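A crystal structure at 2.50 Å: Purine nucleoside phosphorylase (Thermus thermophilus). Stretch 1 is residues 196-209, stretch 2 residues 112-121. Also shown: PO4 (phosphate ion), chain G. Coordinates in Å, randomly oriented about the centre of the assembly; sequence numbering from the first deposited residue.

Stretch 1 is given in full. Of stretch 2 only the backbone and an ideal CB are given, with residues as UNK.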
# COMPACT_ATOMS: atom_id res chain seq x y z
N GLU A 196 -8.17 -1.01 -12.33
CA GLU A 196 -7.39 -2.26 -12.52
C GLU A 196 -5.93 -1.91 -12.83
O GLU A 196 -5.04 -2.57 -12.26
CB GLU A 196 -8.00 -3.13 -13.61
CG GLU A 196 -9.21 -3.92 -13.16
CD GLU A 196 -10.07 -4.46 -14.30
OE1 GLU A 196 -9.97 -3.89 -15.42
OE2 GLU A 196 -10.83 -5.45 -14.07
N LEU A 197 -5.67 -0.91 -13.68
CA LEU A 197 -4.26 -0.54 -13.99
C LEU A 197 -3.60 -0.09 -12.69
O LEU A 197 -2.46 -0.55 -12.40
CB LEU A 197 -4.18 0.56 -15.05
CG LEU A 197 -4.55 0.17 -16.48
CD1 LEU A 197 -4.47 1.42 -17.37
CD2 LEU A 197 -3.64 -0.93 -17.02
N ARG A 198 -4.29 0.77 -11.92
CA ARG A 198 -3.76 1.32 -10.65
C ARG A 198 -3.49 0.14 -9.72
O ARG A 198 -2.39 0.08 -9.16
CB ARG A 198 -4.72 2.31 -9.99
CG ARG A 198 -4.03 3.17 -8.94
CD ARG A 198 -4.95 4.18 -8.27
NE ARG A 198 -4.41 4.64 -6.99
CZ ARG A 198 -5.12 4.87 -5.88
NH1 ARG A 198 -6.43 4.67 -5.86
NH2 ARG A 198 -4.50 5.28 -4.79
N LEU A 199 -4.45 -0.78 -9.63
CA LEU A 199 -4.36 -1.97 -8.75
C LEU A 199 -3.08 -2.75 -9.10
O LEU A 199 -2.31 -3.08 -8.16
CB LEU A 199 -5.66 -2.76 -8.91
CG LEU A 199 -5.64 -4.25 -8.55
CD1 LEU A 199 -7.07 -4.74 -8.32
CD2 LEU A 199 -4.98 -5.08 -9.63
N LEU A 200 -2.77 -2.95 -10.39
CA LEU A 200 -1.62 -3.81 -10.82
C LEU A 200 -0.29 -3.08 -10.62
O LEU A 200 0.70 -3.75 -10.28
CB LEU A 200 -1.77 -4.25 -12.28
CG LEU A 200 -2.94 -5.19 -12.56
CD1 LEU A 200 -3.20 -5.26 -14.05
CD2 LEU A 200 -2.67 -6.55 -11.97
N ARG A 201 -0.24 -1.77 -10.84
CA ARG A 201 0.99 -0.98 -10.58
C ARG A 201 1.35 -1.10 -9.09
O ARG A 201 2.52 -1.39 -8.78
CB ARG A 201 0.81 0.48 -11.03
CG ARG A 201 2.12 1.22 -11.28
CD ARG A 201 1.96 2.68 -11.69
NE ARG A 201 0.99 3.32 -10.81
CZ ARG A 201 0.15 4.29 -11.16
NH1 ARG A 201 0.16 4.78 -12.39
NH2 ARG A 201 -0.70 4.75 -10.26
N GLU A 202 0.36 -0.96 -8.21
CA GLU A 202 0.56 -0.77 -6.75
C GLU A 202 0.89 -2.14 -6.12
O GLU A 202 1.66 -2.14 -5.13
CB GLU A 202 -0.60 0.08 -6.20
CG GLU A 202 -1.41 -0.53 -5.05
CD GLU A 202 -2.57 0.31 -4.53
OE1 GLU A 202 -3.66 0.33 -5.18
OE2 GLU A 202 -2.41 0.93 -3.44
N LEU A 203 0.47 -3.26 -6.74
CA LEU A 203 0.97 -4.63 -6.40
C LEU A 203 2.41 -4.87 -6.90
O LEU A 203 2.94 -5.97 -6.59
CB LEU A 203 0.08 -5.70 -7.03
CG LEU A 203 -1.37 -5.73 -6.55
CD1 LEU A 203 -2.06 -6.98 -7.08
CD2 LEU A 203 -1.46 -5.65 -5.03
N GLY A 204 3.00 -3.97 -7.69
CA GLY A 204 4.42 -4.04 -8.12
C GLY A 204 4.61 -4.52 -9.56
O GLY A 204 5.70 -4.98 -9.87
N ALA A 205 3.60 -4.39 -10.42
CA ALA A 205 3.71 -4.64 -11.88
C ALA A 205 4.27 -3.38 -12.55
O ALA A 205 3.88 -2.27 -12.14
CB ALA A 205 2.37 -5.02 -12.47
N ASP A 206 5.14 -3.58 -13.55
CA ASP A 206 5.75 -2.52 -14.38
C ASP A 206 5.16 -2.57 -15.81
O ASP A 206 5.09 -1.50 -16.46
CB ASP A 206 7.27 -2.65 -14.35
CG ASP A 206 7.85 -2.47 -12.96
OD1 ASP A 206 7.71 -1.34 -12.41
OD2 ASP A 206 8.45 -3.45 -12.44
N ALA A 207 4.74 -3.75 -16.27
CA ALA A 207 4.07 -3.95 -17.58
C ALA A 207 2.85 -4.86 -17.44
O ALA A 207 2.85 -5.73 -16.54
CB ALA A 207 5.04 -4.52 -18.58
N ILE A 208 1.87 -4.66 -18.31
CA ILE A 208 0.60 -5.42 -18.34
C ILE A 208 0.44 -5.98 -19.75
O ILE A 208 0.60 -5.20 -20.71
CB ILE A 208 -0.61 -4.54 -17.97
CG1 ILE A 208 -1.89 -5.39 -17.88
CG2 ILE A 208 -0.79 -3.39 -18.94
CD1 ILE A 208 -3.16 -4.58 -17.81
N GLY A 209 0.15 -7.27 -19.87
CA GLY A 209 -0.26 -7.91 -21.14
C GLY A 209 -1.00 -9.20 -20.88
O GLY A 209 -1.21 -9.56 -19.71
N UNK A 112 3.90 -7.86 -27.08
CA UNK A 112 3.49 -6.45 -26.92
C UNK A 112 2.89 -6.29 -25.52
O UNK A 112 2.14 -7.20 -25.10
CB UNK A 112 2.49 -6.03 -28.00
N UNK A 113 3.21 -5.21 -24.81
CA UNK A 113 2.77 -4.95 -23.42
C UNK A 113 2.51 -3.47 -23.26
O UNK A 113 3.22 -2.70 -23.91
CB UNK A 113 3.81 -5.42 -22.40
N UNK A 114 1.55 -3.13 -22.38
CA UNK A 114 1.40 -1.78 -21.80
C UNK A 114 2.45 -1.50 -20.74
O UNK A 114 2.81 -2.44 -19.98
CB UNK A 114 0.01 -1.61 -21.19
N UNK A 115 2.96 -0.26 -20.71
CA UNK A 115 3.78 0.27 -19.60
C UNK A 115 2.91 0.72 -18.42
O UNK A 115 2.06 1.59 -18.63
CB UNK A 115 4.63 1.44 -20.09
N UNK A 116 3.11 0.16 -17.22
CA UNK A 116 2.44 0.63 -15.98
C UNK A 116 3.35 1.66 -15.32
O UNK A 116 2.83 2.72 -14.94
CB UNK A 116 2.14 -0.53 -15.02
N UNK A 117 4.63 1.31 -15.18
CA UNK A 117 5.74 2.19 -14.72
C UNK A 117 5.67 3.51 -15.50
O UNK A 117 5.89 3.49 -16.71
CB UNK A 117 7.10 1.52 -14.92
N UNK A 118 5.36 4.66 -14.86
CA UNK A 118 5.22 5.94 -15.57
C UNK A 118 6.54 6.43 -16.21
O UNK A 118 6.47 7.29 -17.06
CB UNK A 118 4.70 7.00 -14.60
N UNK A 119 7.68 5.88 -15.76
CA UNK A 119 9.05 6.28 -16.19
C UNK A 119 9.28 5.78 -17.61
O UNK A 119 9.87 6.54 -18.40
CB UNK A 119 10.12 5.72 -15.25
N UNK A 120 8.80 4.57 -17.93
CA UNK A 120 8.83 3.91 -19.27
C UNK A 120 8.26 4.85 -20.35
O UNK A 120 7.55 5.81 -20.02
CB UNK A 120 8.03 2.61 -19.25
N UNK A 121 8.56 4.55 -21.62
CA UNK A 121 8.10 5.30 -22.83
C UNK A 121 7.57 4.30 -23.87
O UNK A 121 8.21 3.24 -24.07
CB UNK A 121 9.23 6.13 -23.43
P PO4 G . 1.17 -10.73 -27.17
O1 PO4 G . 0.82 -12.13 -27.69
O2 PO4 G . -0.01 -9.79 -27.38
O3 PO4 G . 2.37 -10.16 -27.90
O4 PO4 G . 1.53 -10.84 -25.69

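Position 112 lies beyond the reach of stretch 1: its CB points sideways and finds nothing there. Many side chains would fit; the deposited one is Ala112, whose backbone N donates to phosphate O3 at 2.9 Å.

At position 113 the CB points toward stretch 1, 4.1 Å from CB of Ala207 and 3.6 Å from O of Ile208. Something small and apolar suits so close a neighbour. It is Ala113, and the two methyls pack against each other.

Position 114 forms the antiparallel hydrogen-bonded pair with Ile208: its N donates to Ile208 O at 2.8 Å, and Ile208 N donates to its O at 2.9 Å. The hydrogen bonds do not themselves exclude a side chain, but Ile208 lies on the same face of the sheet, and an ideal CB would sit 3.0 Å from its CG2, a clash. Glycine suits, and it is Gly114.

Position 115 pairs with Ala207 without hydrogen bonds. An ideal CB would lie on the Ala207 side of the sheet, 4.7 Å from Asp206 O, so stretch 1 does not forbid a small residue. Gly115 is deposited, a choice this contact alone does not dictate.

Position 116 faces the side where the helix, the turn after it and the strand of stretch 1 all come within reach. Its N donates to Asp206 O at 2.7 Å, and its CB points toward an apolar hollow lined by Leu197, Leu200, Ala205 and Ile208. Leucine, isoleucine or methionine could be considered. Leu116 fills it with chi1 m and chi2 t: CD1 reaches CB of Ala205 at 3.3 Å, while CD2 meets Leu197 CD2 at 3.7 Å and Ile208 CG2 at 4.1 Å.

At position 117 the backbone N also donates to Asp206 O, at 3.1 Å, and the ideal CB stands 3.9 Å from Asp206 OD1. A carboxylate so near invites a donor: asparagine, serine, threonine or perhaps a basic residue. Asn117 sends ND2 to Asp206 OD1 at 2.8 Å, and its OD1 accepts from the backbone N of 119.

Position 118, with phi of -64°, tolerates proline; its CB points sideways, and an ideal CB has nothing of stretch 1 within 5.5 Å, so other small or medium residues would also suit. Pro118 brings its ring CD to 4.2 Å from CD of Arg201.

Position 119 is out of reach and permissive; it is Arg119.

Position 120 points toward stretch 1 from a distance, so contact needs a long or broad side chain. Phe120 spans the gap, its CZ 3.8 Å from Asp206 CB.

Position 121 is out of reach and holds the poorly ordered Arg121.

Stretch 2 (112-121) AAGGLNPRFR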
# COMPACT_ATOMS: atom_id res chain seq x y z
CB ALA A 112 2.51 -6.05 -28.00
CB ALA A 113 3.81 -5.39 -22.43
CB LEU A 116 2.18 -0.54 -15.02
CG LEU A 116 1.22 -1.59 -15.55
CD1 LEU A 116 1.33 -2.86 -14.72
CD2 LEU A 116 -0.21 -1.07 -15.57
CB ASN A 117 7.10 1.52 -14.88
CG ASN A 117 8.15 2.07 -13.94
OD1 ASN A 117 8.47 3.26 -13.96
ND2 ASN A 117 8.69 1.21 -13.10
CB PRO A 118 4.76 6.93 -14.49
CG PRO A 118 4.25 6.07 -13.35
CD PRO A 118 5.09 4.81 -13.41
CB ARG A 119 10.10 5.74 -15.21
CG ARG A 119 9.86 6.12 -13.75
CD ARG A 119 11.05 6.75 -13.07
NE ARG A 119 10.64 7.64 -11.99
CZ ARG A 119 10.77 7.40 -10.68
NH1 ARG A 119 11.31 6.27 -10.25
NH2 ARG A 119 10.35 8.30 -9.81
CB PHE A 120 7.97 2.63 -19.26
CG PHE A 120 8.45 1.43 -18.49
CD1 PHE A 120 9.47 1.51 -17.55
CD2 PHE A 120 7.82 0.21 -18.66
CE1 PHE A 120 9.88 0.38 -16.85
CE2 PHE A 120 8.23 -0.92 -17.96
CZ PHE A 120 9.26 -0.82 -17.05
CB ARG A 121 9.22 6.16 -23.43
CG ARG A 121 10.55 5.42 -23.66
CD ARG A 121 11.48 6.00 -24.72
NE ARG A 121 10.96 5.84 -26.07
CZ ARG A 121 11.32 6.56 -27.13
NH1 ARG A 121 12.23 7.52 -27.02
NH2 ARG A 121 10.77 6.34 -28.31
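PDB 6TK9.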